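Local atomic coordinates of protein Pcdhgb2 (Mus musculus, PDB entry 5SZR), a protein that probably acts as a calcium-dependent cell-adhesion protein that may help establish specific neuronal connections, and is represented by its extracellular cadherin domains 3-6. Residues Y42-H45 against V51-I54; T232-V237 against S266-N271. All coordinates share one frame; numbering follows the deposited sequence.

Contact 1: Y42-H45 against V51-I54; sequences YAFH and VERI
Phe44, the last residue of its strand, and Glu52, on a short helix, mark the closest backbone approach, yet their CA atoms remain 7.9 Å apart, so the junction is made by side chains and no hydrogen bond crosses it. It illustrates how one aromatic ring can tie a strand to the connection that follows it. The Phe44 ring presents one face to Val51, whose CG1 methyl sits 4.1 Å from the centroid of that ring and only 5° off its normal. This is a CH-pi contact with the methyl almost exactly over the middle of the six carbons; between these two residues the closest atoms are Phe44 CE1 and Val51 CG1, at 4.2 Å. Phe44 reaches across because its CG lies anti to its own carbonyl carbon (chi1 -66°). Glu52 meets the same residue quite differently. Its chain bends at chi2 (-82°), which lays the carboxylate alongside Phe44, the two side chains running past one another in opposite directions, with OE1 3.9 Å from Phe44 CD2 and OE2 4.1 Å from Phe44 CB. The approach is oblique, and the carboxylate plane stands nearly perpendicular to the ring, so this is van der Waals contact rather than stacking. The pairing is asymmetric: buried Val51 supplies the apolar side, while exposed Glu52 forms the border toward solvent. Within the helix, Ile54 N donates to Val51 O. A bond from Lys67 NZ to the Glu52 carbonyl ties the helix to strand 63-66 just beyond its end. The contact lies in a cadherin repeat, a beta sandwich, with helix 49-54 in the connection between strands 41-44 and 55-57. Strand 41-44 is outermost in its sheet, beside strand 77-85; Leu80 of that neighbour touches both Phe44 and Val51, and Phe55 and Leu57 also pack against Phe44.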
# COMPACT_ATOMS: atom_id res chain seq x y z
N TYR A 42 -71.25 5.55 -44.18
CA TYR A 42 -70.21 6.45 -43.71
C TYR A 42 -68.86 6.01 -44.25
O TYR A 42 -68.61 4.82 -44.47
CB TYR A 42 -70.15 6.48 -42.18
CG TYR A 42 -71.46 6.88 -41.53
CD1 TYR A 42 -71.77 8.21 -41.32
CD2 TYR A 42 -72.38 5.91 -41.13
CE1 TYR A 42 -72.96 8.58 -40.73
CE2 TYR A 42 -73.57 6.27 -40.54
CZ TYR A 42 -73.86 7.60 -40.34
OH TYR A 42 -75.05 7.96 -39.75
N ALA A 43 -67.98 6.99 -44.48
CA ALA A 43 -66.65 6.71 -44.99
C ALA A 43 -65.75 7.90 -44.72
O ALA A 43 -66.19 9.05 -44.75
CB ALA A 43 -66.68 6.40 -46.49
N PHE A 44 -64.48 7.61 -44.44
CA PHE A 44 -63.49 8.67 -44.38
C PHE A 44 -63.28 9.27 -45.77
O PHE A 44 -63.52 8.62 -46.79
CB PHE A 44 -62.15 8.16 -43.84
CG PHE A 44 -62.19 7.72 -42.40
CD1 PHE A 44 -62.56 8.60 -41.40
CD2 PHE A 44 -61.83 6.42 -42.05
CE1 PHE A 44 -62.59 8.19 -40.08
CE2 PHE A 44 -61.85 6.02 -40.73
CZ PHE A 44 -62.23 6.90 -39.75
N HIS A 45 -62.81 10.51 -45.80
CA HIS A 45 -62.43 11.13 -47.06
C HIS A 45 -61.44 12.25 -46.78
O HIS A 45 -61.59 13.00 -45.81
CB HIS A 45 -63.66 11.66 -47.82
CG HIS A 45 -63.66 13.14 -48.04
ND1 HIS A 45 -64.27 14.02 -47.17
CD2 HIS A 45 -63.13 13.90 -49.03
CE1 HIS A 45 -64.11 15.26 -47.61
NE2 HIS A 45 -63.43 15.21 -48.74
N VAL A 51 -54.67 7.88 -40.47
CA VAL A 51 -56.05 7.79 -40.01
C VAL A 51 -56.65 6.44 -40.40
O VAL A 51 -57.24 5.74 -39.57
CB VAL A 51 -56.89 8.95 -40.58
CG1 VAL A 51 -58.38 8.69 -40.37
CG2 VAL A 51 -56.49 10.27 -39.94
N GLU A 52 -56.49 6.05 -41.67
CA GLU A 52 -56.98 4.76 -42.12
C GLU A 52 -56.32 3.61 -41.37
O GLU A 52 -56.89 2.51 -41.29
CB GLU A 52 -56.73 4.60 -43.62
CG GLU A 52 -57.57 5.50 -44.51
CD GLU A 52 -58.97 4.96 -44.75
OE1 GLU A 52 -59.39 4.04 -44.02
OE2 GLU A 52 -59.65 5.46 -45.67
N ARG A 53 -55.13 3.84 -40.81
CA ARG A 53 -54.35 2.79 -40.17
C ARG A 53 -54.56 2.72 -38.66
O ARG A 53 -54.18 1.73 -38.04
CB ARG A 53 -52.86 3.01 -40.47
CG ARG A 53 -52.05 1.74 -40.57
CD ARG A 53 -51.03 1.83 -41.70
NE ARG A 53 -51.57 2.45 -42.91
CZ ARG A 53 -52.46 1.89 -43.73
NH1 ARG A 53 -52.88 2.54 -44.81
NH2 ARG A 53 -52.94 0.68 -43.47
N ILE A 54 -55.17 3.74 -38.07
CA ILE A 54 -55.36 3.82 -36.63
C ILE A 54 -56.82 3.67 -36.24
O ILE A 54 -57.13 3.03 -35.23
CB ILE A 54 -54.77 5.15 -36.09
CG1 ILE A 54 -53.25 5.16 -36.20
CG2 ILE A 54 -55.21 5.41 -34.65
CD1 ILE A 54 -52.57 4.15 -35.29

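Contact 2: T232-V237 against S266-N271; sequences TSIAQV and SFVSVN. With MAN (alpha-D-mannopyranose), chain T.
Ile234 and Val268 form the closer of two apolar contacts between strands of one cadherin-repeat sheet that are not adjacent partners, since strand 276-279 runs between them. Their CA atoms are 9.2 Å apart, and the gap is closed by side chains: the Ile234 chain, extended at chi2 (-175°), brings CD1 to 4.2 Å from Val268 CG1. Farther along, Val237 CG2 meets Val270 CG2 more loosely, at 4.5 Å. Leu295 of strand 290-299, in the other sheet, touches both valines, so the pair faces the sandwich interior, Val237 buried and Val270 less so. Strand 232-240 carries a classic beta bulge here, Ile234 and Ala235 pairing with the single Val277 of strand 276-279. The solvent side is chemically different. Ser233 OG is bonded covalently to C1 of an alpha-mannose, and the sugar lies alongside Gln236. There mannose O2 donates a weak hydrogen bond, 3.4 Å long, to Gln236 OE1, while the amide NE2 is held by Ser274 O. The chemistry thus divides in two: methyl groups touch across the intervening strand, whose backbone bonds hold the sheet, whereas the O-linked sugar is fixed by its covalent link, with one weak bond to the glutamine that would add little.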
# COMPACT_ATOMS: atom_id res chain seq x y z
N THR A 232 31.49 -10.55 3.80
CA THR A 232 30.53 -11.26 4.64
C THR A 232 29.29 -10.39 4.84
O THR A 232 29.38 -9.27 5.33
CB THR A 232 31.13 -11.60 6.00
OG1 THR A 232 32.29 -12.42 5.83
CG2 THR A 232 30.12 -12.33 6.86
N SER A 233 28.13 -10.93 4.45
CA SER A 233 26.87 -10.24 4.67
C SER A 233 26.57 -10.17 6.17
O SER A 233 26.42 -11.21 6.83
CB SER A 233 25.74 -10.96 3.93
OG SER A 233 24.47 -10.60 4.44
N ILE A 234 26.49 -8.95 6.70
CA ILE A 234 26.33 -8.76 8.14
C ILE A 234 24.93 -8.29 8.54
O ILE A 234 24.58 -8.41 9.72
CB ILE A 234 27.39 -7.79 8.69
CG1 ILE A 234 27.18 -6.37 8.14
CG2 ILE A 234 28.79 -8.29 8.39
CD1 ILE A 234 28.27 -5.40 8.55
N ALA A 235 24.13 -7.75 7.61
CA ALA A 235 22.78 -7.29 7.92
C ALA A 235 22.05 -7.01 6.62
O ALA A 235 22.65 -6.95 5.54
CB ALA A 235 22.79 -6.05 8.81
N GLN A 236 20.73 -6.82 6.73
CA GLN A 236 19.90 -6.48 5.58
C GLN A 236 18.85 -5.46 6.00
O GLN A 236 17.95 -5.79 6.78
CB GLN A 236 19.23 -7.72 4.99
CG GLN A 236 18.42 -7.43 3.74
CD GLN A 236 17.96 -8.68 3.02
OE1 GLN A 236 18.02 -9.79 3.57
NE2 GLN A 236 17.51 -8.52 1.78
N VAL A 237 18.97 -4.24 5.49
CA VAL A 237 17.95 -3.22 5.71
C VAL A 237 16.83 -3.42 4.69
O VAL A 237 17.04 -3.94 3.60
CB VAL A 237 18.56 -1.81 5.61
CG1 VAL A 237 19.66 -1.62 6.65
CG2 VAL A 237 19.09 -1.54 4.21
N SER A 266 35.99 0.84 2.22
CA SER A 266 36.86 -0.25 2.66
C SER A 266 36.30 -1.02 3.84
O SER A 266 36.84 -2.08 4.17
CB SER A 266 38.24 0.30 3.01
OG SER A 266 39.10 -0.74 3.43
N PHE A 267 35.23 -0.54 4.48
CA PHE A 267 34.64 -1.21 5.63
C PHE A 267 33.33 -1.90 5.28
O PHE A 267 33.19 -3.12 5.48
CB PHE A 267 34.41 -0.21 6.77
CG PHE A 267 35.64 0.06 7.59
CD1 PHE A 267 35.74 -0.42 8.88
CD2 PHE A 267 36.69 0.80 7.07
CE1 PHE A 267 36.87 -0.18 9.64
CE2 PHE A 267 37.82 1.05 7.82
CZ PHE A 267 37.91 0.56 9.11
N VAL A 268 32.35 -1.15 4.78
CA VAL A 268 31.01 -1.68 4.54
C VAL A 268 30.46 -1.12 3.24
O VAL A 268 30.83 -0.03 2.80
CB VAL A 268 30.06 -1.35 5.71
CG1 VAL A 268 30.45 -2.14 6.96
CG2 VAL A 268 30.06 0.14 6.00
N SER A 269 29.56 -1.88 2.64
CA SER A 269 28.78 -1.45 1.49
C SER A 269 27.38 -2.04 1.63
O SER A 269 27.14 -2.92 2.46
CB SER A 269 29.41 -1.88 0.17
OG SER A 269 29.34 -3.29 0.02
N VAL A 270 26.46 -1.55 0.81
CA VAL A 270 25.11 -2.10 0.76
C VAL A 270 24.75 -2.36 -0.70
O VAL A 270 25.08 -1.56 -1.58
CB VAL A 270 24.08 -1.17 1.44
CG1 VAL A 270 23.85 0.10 0.63
CG2 VAL A 270 22.79 -1.91 1.70
N ASN A 271 24.11 -3.50 -0.95
CA ASN A 271 23.60 -3.78 -2.28
C ASN A 271 22.38 -2.92 -2.54
O ASN A 271 21.43 -2.90 -1.75
CB ASN A 271 23.26 -5.27 -2.41
CG ASN A 271 22.78 -5.63 -3.80
OD1 ASN A 271 21.63 -5.37 -4.16
ND2 ASN A 271 23.66 -6.24 -4.59
C1 MAN T . 23.45 -11.48 3.92
C2 MAN T . 22.24 -10.78 4.55
C3 MAN T . 22.30 -10.91 6.06
C4 MAN T . 22.49 -12.37 6.50
C5 MAN T . 23.71 -12.98 5.79
C6 MAN T . 23.88 -14.47 6.04
O2 MAN T . 21.01 -11.40 4.14
O3 MAN T . 21.14 -10.35 6.68
O4 MAN T . 22.71 -12.43 7.90
O5 MAN T . 23.60 -12.80 4.36
O6 MAN T . 24.99 -14.91 5.26

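Overall arrangement
Contact 1 and contact 2 belong to different cadherin repeats of one elongated chain, contact 1 closing before contact 2 opens, with a further repeat between. Their centres lie 100 Å apart and their nearest atoms about 80 Å, so neither touches the other. What they share is a principle: mainly apolar side chains bridge backbones too far apart for hydrogen bonding, in one case from strand to helix and in the other across an intervening strand. Contact 1 lies away from the calcium sites, with the Phe44 side chain about 13 Å from a bound mannose. Contact 2 carries its own mannose, and the side chain of Ile234 is about 11 Å from that of the calcium ligand Glu226.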